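Local coordinates for ABC transporter sugar binding protein (Xanthomonas axonopodis pv. citri, PDB 3UOR) that probably binds maltose or related sugars in the periplasm as the solute-binding component of an ABC transporter, at residues A[141-149]-A[360-368]. Numbering follows the deposited sequence.
Sequences YVDTRLLFY and AFGDQLERV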
# COMPACT_ATOMS: atom_id res chain seq x y z
N TYR A 141 1.13 -9.99 -0.74
CA TYR A 141 -0.08 -9.37 -1.27
C TYR A 141 0.14 -7.86 -1.29
O TYR A 141 1.07 -7.36 -0.66
CB TYR A 141 -1.30 -9.71 -0.41
CG TYR A 141 -1.24 -9.16 0.99
CD1 TYR A 141 -1.65 -7.86 1.28
CD2 TYR A 141 -0.76 -9.94 2.03
CE1 TYR A 141 -1.58 -7.37 2.57
CE2 TYR A 141 -0.70 -9.47 3.31
CZ TYR A 141 -1.10 -8.18 3.58
OH TYR A 141 -1.02 -7.74 4.87
N VAL A 142 -0.70 -7.14 -2.01
CA VAL A 142 -0.45 -5.74 -2.30
C VAL A 142 -1.60 -4.89 -1.77
O VAL A 142 -2.77 -5.24 -1.91
CB VAL A 142 -0.33 -5.48 -3.81
CG1 VAL A 142 0.11 -4.05 -4.11
CG2 VAL A 142 0.64 -6.45 -4.43
N ASP A 143 -1.23 -3.79 -1.12
CA ASP A 143 -2.20 -2.79 -0.71
C ASP A 143 -1.92 -1.56 -1.56
O ASP A 143 -0.80 -1.04 -1.56
CB ASP A 143 -2.02 -2.48 0.77
CG ASP A 143 -2.82 -1.27 1.23
OD1 ASP A 143 -3.60 -0.71 0.43
OD2 ASP A 143 -2.66 -0.89 2.40
N THR A 144 -2.90 -1.11 -2.32
CA THR A 144 -2.77 0.17 -3.01
C THR A 144 -4.11 0.91 -2.91
O THR A 144 -5.13 0.29 -2.62
CB THR A 144 -2.33 -0.01 -4.47
OG1 THR A 144 -1.99 1.27 -5.04
CG2 THR A 144 -3.45 -0.61 -5.28
N ARG A 145 -4.10 2.23 -3.13
CA ARG A 145 -5.27 3.06 -2.87
C ARG A 145 -5.79 3.68 -4.15
O ARG A 145 -5.02 4.19 -4.95
CB ARG A 145 -4.90 4.19 -1.88
CG ARG A 145 -4.22 3.68 -0.59
CD ARG A 145 -5.11 2.64 0.08
NE ARG A 145 -4.43 1.97 1.20
CZ ARG A 145 -4.26 2.52 2.40
NH1 ARG A 145 -4.73 3.74 2.66
NH2 ARG A 145 -3.63 1.84 3.36
N LEU A 146 -7.10 3.63 -4.36
CA LEU A 146 -7.67 4.17 -5.59
C LEU A 146 -9.09 4.63 -5.27
O LEU A 146 -9.48 4.65 -4.10
CB LEU A 146 -7.62 3.11 -6.72
CG LEU A 146 -8.16 1.70 -6.45
CD1 LEU A 146 -9.61 1.76 -5.97
CD2 LEU A 146 -8.03 0.75 -7.69
N LEU A 147 -9.88 5.00 -6.28
CA LEU A 147 -11.19 5.60 -6.02
C LEU A 147 -12.35 4.62 -5.98
O LEU A 147 -12.64 3.96 -6.96
CB LEU A 147 -11.52 6.67 -7.06
CG LEU A 147 -10.48 7.77 -7.26
CD1 LEU A 147 -10.81 8.56 -8.51
CD2 LEU A 147 -10.41 8.69 -6.04
N PHE A 148 -13.03 4.53 -4.84
CA PHE A 148 -14.36 3.94 -4.78
C PHE A 148 -15.30 5.06 -5.15
O PHE A 148 -15.11 6.19 -4.70
CB PHE A 148 -14.67 3.46 -3.35
CG PHE A 148 -13.91 2.23 -2.95
CD1 PHE A 148 -14.54 0.99 -2.91
CD2 PHE A 148 -12.57 2.30 -2.67
CE1 PHE A 148 -13.84 -0.15 -2.56
CE2 PHE A 148 -11.86 1.14 -2.33
CZ PHE A 148 -12.50 -0.08 -2.27
N TYR A 149 -16.33 4.78 -5.95
CA TYR A 149 -17.21 5.83 -6.43
C TYR A 149 -18.66 5.41 -6.55
O TYR A 149 -18.95 4.24 -6.80
CB TYR A 149 -16.74 6.40 -7.77
CG TYR A 149 -16.87 5.45 -8.94
CD1 TYR A 149 -15.95 4.42 -9.14
CD2 TYR A 149 -17.91 5.60 -9.85
CE1 TYR A 149 -16.06 3.54 -10.22
CE2 TYR A 149 -18.03 4.74 -10.95
CZ TYR A 149 -17.11 3.72 -11.13
OH TYR A 149 -17.23 2.89 -12.21
N ALA A 360 -10.08 -2.59 -11.21
CA ALA A 360 -9.38 -1.32 -11.10
C ALA A 360 -8.06 -1.48 -10.36
O ALA A 360 -7.04 -0.91 -10.76
CB ALA A 360 -10.27 -0.27 -10.43
N PHE A 361 -8.07 -2.28 -9.29
CA PHE A 361 -6.85 -2.62 -8.57
C PHE A 361 -5.85 -3.34 -9.45
O PHE A 361 -4.68 -3.00 -9.49
CB PHE A 361 -7.18 -3.48 -7.36
CG PHE A 361 -7.92 -2.73 -6.28
CD1 PHE A 361 -7.25 -1.80 -5.49
CD2 PHE A 361 -9.27 -2.97 -6.06
CE1 PHE A 361 -7.93 -1.10 -4.48
CE2 PHE A 361 -9.96 -2.27 -5.06
CZ PHE A 361 -9.28 -1.34 -4.27
N GLY A 362 -6.33 -4.33 -10.20
CA GLY A 362 -5.44 -5.11 -11.04
C GLY A 362 -4.81 -4.22 -12.08
O GLY A 362 -3.63 -4.35 -12.38
N ASP A 363 -5.57 -3.29 -12.63
CA ASP A 363 -4.99 -2.34 -13.58
C ASP A 363 -3.95 -1.41 -12.91
O ASP A 363 -2.87 -1.14 -13.49
CB ASP A 363 -6.10 -1.50 -14.22
CG ASP A 363 -5.58 -0.56 -15.28
OD1 ASP A 363 -5.17 -1.03 -16.36
OD2 ASP A 363 -5.56 0.65 -15.04
N GLN A 364 -4.26 -0.90 -11.72
CA GLN A 364 -3.36 0.08 -11.07
C GLN A 364 -2.03 -0.55 -10.67
O GLN A 364 -0.98 0.11 -10.67
CB GLN A 364 -4.01 0.72 -9.84
CG GLN A 364 -3.15 1.83 -9.19
CD GLN A 364 -3.96 2.72 -8.27
OE1 GLN A 364 -4.90 3.37 -8.70
NE2 GLN A 364 -3.58 2.77 -6.99
N LEU A 365 -2.08 -1.84 -10.32
CA LEU A 365 -0.89 -2.58 -9.92
C LEU A 365 0.19 -2.53 -10.99
O LEU A 365 1.37 -2.70 -10.68
CB LEU A 365 -1.22 -4.03 -9.56
CG LEU A 365 -2.05 -4.13 -8.27
CD1 LEU A 365 -2.20 -5.57 -7.83
CD2 LEU A 365 -1.37 -3.34 -7.19
N GLU A 366 -0.19 -2.28 -12.24
CA GLU A 366 0.82 -2.22 -13.30
C GLU A 366 1.67 -0.96 -13.15
O GLU A 366 2.72 -0.86 -13.77
CB GLU A 366 0.18 -2.21 -14.69
CG GLU A 366 -0.47 -3.52 -15.11
CD GLU A 366 0.55 -4.63 -15.39
OE1 GLU A 366 1.77 -4.35 -15.40
OE2 GLU A 366 0.11 -5.79 -15.61
N ARG A 367 1.19 -0.01 -12.34
CA ARG A 367 1.83 1.30 -12.28
C ARG A 367 2.35 1.69 -10.88
O ARG A 367 3.03 2.72 -10.73
CB ARG A 367 0.85 2.38 -12.81
CG ARG A 367 0.48 2.21 -14.30
CD ARG A 367 -0.50 3.31 -14.76
NE ARG A 367 -1.79 3.23 -14.06
CZ ARG A 367 -2.79 2.45 -14.45
NH1 ARG A 367 -2.65 1.68 -15.54
NH2 ARG A 367 -3.94 2.42 -13.77
N VAL A 368 2.05 0.88 -9.87
CA VAL A 368 2.47 1.22 -8.51
C VAL A 368 3.98 1.33 -8.44
O VAL A 368 4.69 0.66 -9.18
CB VAL A 368 1.91 0.25 -7.44
CG1 VAL A 368 0.39 0.33 -7.41
CG2 VAL A 368 2.39 -1.16 -7.71
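One face of the Phe361 ring is covered by Leu146, whose CD2 stands 3.7 Å from the ring centroid in a CH-pi contact over the face, displaced toward the rim. Leu146 CG, set between its own backbone N and carbonyl carbon (chi1 51°), lies 3.4 Å from Phe361 CE1, while CD2 also reaches Ala360 CB. The edge of the same ring meets Thr144 CG2 and, two residues along the strand from Leu146, Phe148 CZ, 4.0 Å from Phe361 CZ. Phe148 in turn packs against Phe272 of helix 267-275.

Beside this apolar patch, the Gln364 amide uses NE2 twice, with both acceptors close to its plane. An almost straight bond of 2.9 Å (171°) runs to Arg145 O, approached from above the carbonyl plane; a more bent one, also 2.9 Å, goes to Thr144 OG1. With CG anti to the backbone N (chi1 -176°) and the chain extended beyond it, Gln364 spans the gap from the helix to the loop between strands 141-143 and 146-149. Its OE1 accepts from Leu289 N, and Thr144 OG1 also bonds to Ile299 O. Farther along, Val142 CG1 and Leu365 CD2 pack tightly at 3.5 Å, and Val368 CG1 lies against Thr144 OG1.

The contact thus seats helix 359-364 against the break in strand 134-150, a long strand running through the two-lobed solute-binding fold. With both its N-H groups and its oxygen engaged, the buried Gln364 amide is fixed in rotation and satisfies the carbonyl of Arg145 where the strand is interrupted.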